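Local coordinates for protein bucandin (Bungarus candidus, PDB 1F94) that probably enhances presynaptic acetylcholine release, as a neurotoxin of the three-finger family, at residues Y25-K30 / W49-K54; M1-C6 / I15-E20. All blocks are in the same frame, centred on the assembly; numbering follows the deposited sequence. Where two conformers were deposited one is given.

Contact 1: Y25-K30 / W49-K54; sequences YKWLNK and WNVYNK
The amide N of L28 donates to O of Y52 over 2.7 Å, with the hydrogen almost in line (168°), and Y52 N returns a bond to L28 O. K26 and K54 form the next hydrogen-bonded pair, while beyond the strand end K30 N reaches O of N50 (2.8 Å). On the face carrying W27, N29, V51 and N53, methyl CG1 of V51 sits, in the conformer of W27 described here, over the five-membered ring of the indole, 3.7 Å from its centroid and shifted toward the rim, a CH-pi contact. These antiparallel strands, 23-29 and 51-56, lie side by side within the main sheet of the three-finger fold. In the same conformer the side chain of N53 slants across W27, its CG 3.7 Å from ring atom CE3 and the two planes 50° apart; its ND2 is held by the carbonyl of T44. On the other face L28 and Y52 lie side by side, L28 CD1 against Y52 CD2 at 3.7 Å. The extended chain of K30 runs over the backbone of W49 to V51, CE 3.6 Å from V51 O, and NZ ends in a salt bridge with D47 and a hydrogen bond to T48 O.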
loop_
_atom_site.group_PDB
_atom_site.type_symbol
_atom_site.label_atom_id
_atom_site.label_comp_id
_atom_site.label_asym_id
_atom_site.label_seq_id
_atom_site.Cartn_x
_atom_site.Cartn_y
_atom_site.Cartn_z
ATOM N N TYR A 25 -1.040 2.687 0.816
ATOM C CA TYR A 25 -0.740 2.465 -0.585
ATOM C C TYR A 25 -0.899 0.970 -0.893
ATOM O O TYR A 25 -0.681 0.095 -0.046
ATOM C CB TYR A 25 0.603 3.010 -1.065
ATOM C CG TYR A 25 1.797 2.466 -0.342
ATOM C CD1 TYR A 25 2.472 1.341 -0.833
ATOM C CD2 TYR A 25 2.280 3.039 0.814
ATOM C CE1 TYR A 25 3.587 0.844 -0.158
ATOM C CE2 TYR A 25 3.366 2.574 1.472
ATOM C CZ TYR A 25 4.028 1.451 0.970
ATOM O OH TYR A 25 5.127 0.952 1.649
ATOM N N LYS A 26 -1.176 0.707 -2.147
ATOM C CA LYS A 26 -1.239 -0.650 -2.733
ATOM C C LYS A 26 -0.605 -0.514 -4.108
ATOM O O LYS A 26 -1.252 -0.138 -5.082
ATOM C CB LYS A 26 -2.682 -1.100 -2.876
ATOM C CG LYS A 26 -2.788 -2.503 -3.426
ATOM C CD LYS A 26 -4.162 -3.056 -3.564
ATOM C CE LYS A 26 -5.125 -2.393 -4.497
ATOM N NZ LYS A 26 -6.450 -3.168 -4.429
ATOM N N TRP A 27 0.669 -0.885 -4.150
ATOM C CA TRP A 27 1.541 -0.749 -5.304
ATOM C C TRP A 27 1.742 -2.160 -5.863
ATOM O O TRP A 27 2.233 -3.049 -5.157
ATOM C CB TRP A 27 2.818 -0.028 -4.983
ATOM C CG TRP A 27 3.898 0.274 -5.950
ATOM C CD1 TRP A 27 4.588 -0.611 -6.762
ATOM C CD2 TRP A 27 4.479 1.570 -6.223
ATOM N NE1 TRP A 27 5.544 0.061 -7.521
ATOM C CE2 TRP A 27 5.501 1.406 -7.208
ATOM C CE3 TRP A 27 4.313 2.865 -5.793
ATOM C CZ2 TRP A 27 6.257 2.466 -7.707
ATOM C CZ3 TRP A 27 5.070 3.903 -6.290
ATOM C CH2 TRP A 27 6.092 3.736 -7.257
ATOM N N LEU A 28 1.409 -2.365 -7.090
ATOM C CA LEU A 28 1.455 -3.646 -7.736
ATOM C C LEU A 28 2.373 -3.556 -8.948
ATOM O O LEU A 28 2.228 -2.676 -9.774
ATOM C CB LEU A 28 0.066 -4.089 -8.202
ATOM C CG LEU A 28 -0.985 -4.027 -7.084
ATOM C CD1 LEU A 28 -2.393 -4.324 -7.647
ATOM C CD2 LEU A 28 -0.680 -4.946 -5.939
ATOM N N ASN A 29 3.298 -4.537 -9.049
ATOM C CA ASN A 29 4.140 -4.661 -10.245
ATOM C C ASN A 29 3.408 -5.522 -11.240
ATOM O O ASN A 29 3.106 -6.704 -10.979
ATOM C CB ASN A 29 5.491 -5.220 -9.828
ATOM C CG ASN A 29 6.459 -5.227 -10.994
ATOM O OD1 ASN A 29 6.201 -5.782 -12.063
ATOM N ND2 ASN A 29 7.595 -4.590 -10.796
ATOM N N LYS A 30 3.068 -4.971 -12.372
ATOM C CA LYS A 30 2.264 -5.655 -13.361
ATOM C C LYS A 30 3.010 -6.742 -14.083
ATOM O O LYS A 30 2.389 -7.547 -14.777
ATOM C CB LYS A 30 1.726 -4.644 -14.424
ATOM C CG LYS A 30 0.853 -3.539 -13.891
ATOM C CD LYS A 30 0.305 -2.680 -15.026
ATOM C CE LYS A 30 -0.623 -1.606 -14.551
ATOM N NZ LYS A 30 -1.144 -0.824 -15.664
ATOM N N TRP A 49 2.825 0.935 -17.765
ATOM C CA TRP A 49 3.021 -0.385 -18.320
ATOM C C TRP A 49 3.410 -1.390 -17.221
ATOM O O TRP A 49 3.081 -2.581 -17.329
ATOM C CB TRP A 49 4.098 -0.354 -19.434
ATOM C CG TRP A 49 5.493 -0.161 -18.906
ATOM C CD1 TRP A 49 6.138 0.992 -18.570
ATOM C CD2 TRP A 49 6.454 -1.211 -18.642
ATOM N NE1 TRP A 49 7.396 0.738 -18.133
ATOM C CE2 TRP A 49 7.611 -0.584 -18.154
ATOM C CE3 TRP A 49 6.404 -2.588 -18.773
ATOM C CZ2 TRP A 49 8.728 -1.302 -17.783
ATOM C CZ3 TRP A 49 7.546 -3.301 -18.409
ATOM C CH2 TRP A 49 8.661 -2.647 -17.936
ATOM N N ASN A 50 4.146 -0.958 -16.196
ATOM C CA ASN A 50 4.693 -1.843 -15.197
ATOM C C ASN A 50 4.160 -1.633 -13.754
ATOM O O ASN A 50 4.406 -2.545 -12.924
ATOM C CB ASN A 50 6.224 -1.808 -15.117
ATOM C CG ASN A 50 6.816 -0.459 -14.814
ATOM O OD1 ASN A 50 6.180 0.556 -15.046
ATOM N ND2 ASN A 50 8.053 -0.450 -14.341
ATOM N N VAL A 51 3.493 -0.568 -13.468
ATOM C CA VAL A 51 3.077 -0.231 -12.115
ATOM C C VAL A 51 1.619 0.181 -12.058
ATOM O O VAL A 51 1.143 1.035 -12.811
ATOM C CB VAL A 51 3.960 0.833 -11.458
ATOM C CG1 VAL A 51 3.454 1.291 -10.105
ATOM C CG2 VAL A 51 5.419 0.316 -11.361
ATOM N N TYR A 52 0.928 -0.357 -11.074
ATOM C CA TYR A 52 -0.384 0.139 -10.630
ATOM C C TYR A 52 -0.198 0.565 -9.174
ATOM O O TYR A 52 0.257 -0.237 -8.361
ATOM C CB TYR A 52 -1.422 -0.962 -10.714
ATOM C CG TYR A 52 -2.747 -0.577 -10.143
ATOM C CD1 TYR A 52 -3.667 0.035 -10.922
ATOM C CD2 TYR A 52 -3.058 -0.834 -8.808
ATOM C CE1 TYR A 52 -4.912 0.392 -10.377
ATOM C CE2 TYR A 52 -4.253 -0.452 -8.264
ATOM C CZ TYR A 52 -5.171 0.175 -9.068
ATOM O OH TYR A 52 -6.365 0.494 -8.480
ATOM N N ASN A 53 -0.622 1.759 -8.815
ATOM C CA ASN A 53 -0.611 2.118 -7.401
ATOM C C ASN A 53 -1.918 2.849 -7.111
ATOM O O ASN A 53 -2.259 3.809 -7.799
ATOM C CB ASN A 53 0.568 3.015 -7.034
ATOM C CG ASN A 53 0.632 3.313 -5.547
ATOM O OD1 ASN A 53 0.671 2.413 -4.718
ATOM N ND2 ASN A 53 0.614 4.590 -5.237
ATOM N N LYS A 54 -2.526 2.448 -6.014
ATOM C CA LYS A 54 -3.767 3.023 -5.496
ATOM C C LYS A 54 -3.516 3.557 -4.107
ATOM O O LYS A 54 -2.794 2.927 -3.312
ATOM C CB LYS A 54 -4.867 1.984 -5.495
ATOM C CG LYS A 54 -6.198 2.439 -5.006
ATOM C CD LYS A 54 -7.419 1.581 -5.055
ATOM C CE LYS A 54 -8.588 2.291 -4.415
ATOM N NZ LYS A 54 -9.051 3.544 -5.105
HETATM O O HOH W 1 9.293 -3.348 -13.487
#

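Contact 2: M1-C6 / I15-E20; sequences MECYRC and ITCSAE
C3 and I15 form an antiparallel hydrogen-bonded pair, C3 N to I15 O at 3.0 Å and I15 N to C3 O at 2.9 Å, and two residues further along each segment C17 N donates to M1 O in a nearly straight bond (170°). Between these bonds lies the non-hydrogen-bonded pair of E2 and T16, where the CA of E2 makes a CA-H...O contact with I15 O. The side chains of this pair cross obliquely: CG of E2 is 4.0 Å from OG1 of T16, a loose contact. On the face shared by C3 and I15, methyl CG2 of I15 lies 3.4 Å from C3 O. R5 meets the other branch of I15, its CD against I15 CD1 at 3.8 Å, with the two side chains crossing at about a right angle. The hairpin of strands 2-7 and 12-16 is the first finger of the three-finger toxin fold, and here it enters the disulfide-rich base. SG of C3 and SG of C17 touch at 3.2 Å without being bonded to each other; each belongs to a different bridge, C3 to C24 and C17 to C39. Methyl CE of M1 packs 3.9 Å from the same C17 sulfur. A water accepts from the terminal N of M1 and donates to C17 O (2.7 Å), adding a second polar link between these two residues. Main-chain bonds thus set the pairing at the base of the finger, and the two disulfides pack against each other there, tying strand 2-7 through C3 to strand 23-29, and C17, the residue just after strand 12-16, to strand 35-40.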
loop_
_atom_site.group_PDB
_atom_site.type_symbol
_atom_site.label_atom_id
_atom_site.label_comp_id
_atom_site.label_asym_id
_atom_site.label_seq_id
_atom_site.Cartn_x
_atom_site.Cartn_y
_atom_site.Cartn_z
ATOM N N MET A 1 -4.201 5.077 12.887
ATOM C CA MET A 1 -4.589 4.281 11.708
ATOM C C MET A 1 -3.500 3.222 11.445
ATOM O O MET A 1 -2.334 3.483 11.731
ATOM C CB MET A 1 -4.675 5.254 10.528
ATOM C CG MET A 1 -5.159 4.669 9.249
ATOM S SD MET A 1 -5.502 5.819 7.940
ATOM C CE MET A 1 -4.041 5.660 6.950
ATOM N N GLU A 2 -3.942 2.113 10.866
ATOM C CA GLU A 2 -3.068 1.067 10.404
ATOM C C GLU A 2 -3.332 0.841 8.933
ATOM O O GLU A 2 -4.392 1.123 8.415
ATOM C CB GLU A 2 -3.325 -0.264 11.147
ATOM C CG GLU A 2 -2.992 -0.212 12.653
ATOM C CD GLU A 2 -3.380 -1.544 13.344
ATOM O OE1 GLU A 2 -4.381 -2.210 12.925
ATOM O OE2 GLU A 2 -2.685 -1.951 14.272
ATOM N N CYS A 3 -2.334 0.265 8.253
ATOM C CA CYS A 3 -2.454 -0.226 6.917
ATOM C C CYS A 3 -1.938 -1.663 6.865
ATOM O O CYS A 3 -1.220 -2.108 7.750
ATOM C CB CYS A 3 -1.586 0.603 5.929
ATOM S SG CYS A 3 -2.037 2.346 5.864
ATOM N N TYR A 4 -2.308 -2.369 5.808
ATOM C CA TYR A 4 -1.688 -3.666 5.529
ATOM C C TYR A 4 -0.305 -3.474 4.961
ATOM O O TYR A 4 0.026 -2.465 4.317
ATOM C CB TYR A 4 -2.555 -4.511 4.577
ATOM C CG TYR A 4 -3.829 -4.948 5.206
ATOM C CD1 TYR A 4 -5.086 -4.477 4.798
ATOM C CD2 TYR A 4 -3.814 -5.876 6.274
ATOM C CE1 TYR A 4 -6.233 -4.925 5.415
ATOM C CE2 TYR A 4 -4.932 -6.328 6.890
ATOM C CZ TYR A 4 -6.177 -5.834 6.459
ATOM O OH TYR A 4 -7.317 -6.253 7.058
ATOM N N ARG A 5 0.534 -4.497 5.177
ATOM C CA ARG A 5 1.840 -4.611 4.580
ATOM C C ARG A 5 2.086 -6.092 4.261
ATOM O O ARG A 5 1.389 -6.981 4.778
ATOM C CB ARG A 5 2.969 -3.986 5.371
ATOM C CG ARG A 5 3.359 -4.715 6.597
ATOM C CD ARG A 5 4.577 -4.161 7.320
ATOM N NE ARG A 5 5.036 -5.137 8.308
ATOM C CZ ARG A 5 5.865 -6.172 8.085
ATOM N NH1 ARG A 5 6.423 -6.446 6.915
ATOM N NH2 ARG A 5 6.147 -6.939 9.124
ATOM N N CYS A 6 3.094 -6.334 3.444
ATOM C CA CYS A 6 3.414 -7.667 2.986
ATOM C C CYS A 6 4.746 -8.183 3.547
ATOM O O CYS A 6 5.734 -7.488 3.657
ATOM C CB CYS A 6 3.483 -7.705 1.445
ATOM S SG CYS A 6 2.008 -7.109 0.600
ATOM N N ILE A 15 0.421 -2.613 10.052
ATOM C CA ILE A 15 1.445 -1.675 10.489
ATOM C C ILE A 15 0.811 -0.350 10.883
ATOM O O ILE A 15 -0.054 0.161 10.142
ATOM C CB ILE A 15 2.526 -1.514 9.413
ATOM C CG1 ILE A 15 3.668 -0.661 9.906
ATOM C CG2 ILE A 15 1.979 -1.006 8.108
ATOM C CD1 ILE A 15 4.986 -0.941 9.232
ATOM N N THR A 16 1.217 0.204 11.975
ATOM C CA THR A 16 0.711 1.474 12.454
ATOM C C THR A 16 1.324 2.584 11.643
ATOM O O THR A 16 2.553 2.637 11.432
ATOM C CB THR A 16 1.047 1.679 13.927
ATOM O OG1 THR A 16 0.376 0.648 14.663
ATOM C CG2 THR A 16 0.515 3.006 14.444
ATOM N N CYS A 17 0.499 3.527 11.214
ATOM C CA CYS A 17 0.893 4.721 10.519
ATOM C C CYS A 17 1.112 5.864 11.512
ATOM O O CYS A 17 0.422 6.010 12.513
ATOM C CB CYS A 17 -0.229 5.172 9.561
ATOM S SG CYS A 17 -0.871 3.950 8.417
ATOM N N SER A 18 2.108 6.674 11.186
ATOM C CA SER A 18 2.216 7.929 11.956
ATOM C C SER A 18 1.050 8.845 11.604
ATOM O O SER A 18 0.391 8.703 10.579
ATOM C CB SER A 18 3.489 8.645 11.622
ATOM O OG SER A 18 3.487 9.030 10.288
ATOM N N ALA A 19 0.810 9.854 12.456
ATOM C CA ALA A 19 -0.227 10.823 12.116
ATOM C C ALA A 19 0.007 11.493 10.763
ATOM O O ALA A 19 -0.945 11.846 10.044
ATOM C CB ALA A 19 -0.331 11.882 13.224
ATOM N N GLU A 20 1.266 11.706 10.370
ATOM C CA GLU A 20 1.524 12.335 9.067
ATOM C C GLU A 20 1.352 11.377 7.903
ATOM O O GLU A 20 1.204 11.786 6.724
ATOM C CB GLU A 20 2.946 12.897 9.070
HETATM O O HOH W 2 -2.076 7.124 12.497
#

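How the contacts relate
Contact 2 pairs the strands of the first finger, whereas contact 1 joins strand 23-29 to strand 51-56 in the larger sheet. Their centres are 18 Å apart, on opposite sides of the centre of the chain, and their nearest atoms come to about 5 Å without touching. Along the chain they follow in series, strand 12-16 leading on to strand 23-29. Disulfides link the two regions: C3 of contact 2 is bonded to C24, immediately before segment 25-30, and C17 to C39 on strand 35-40, which flanks strand 23-29. N62, next to the C-terminus, also bridges them, with OD1 accepting from Y4 N and ND2 donating to Y25 O.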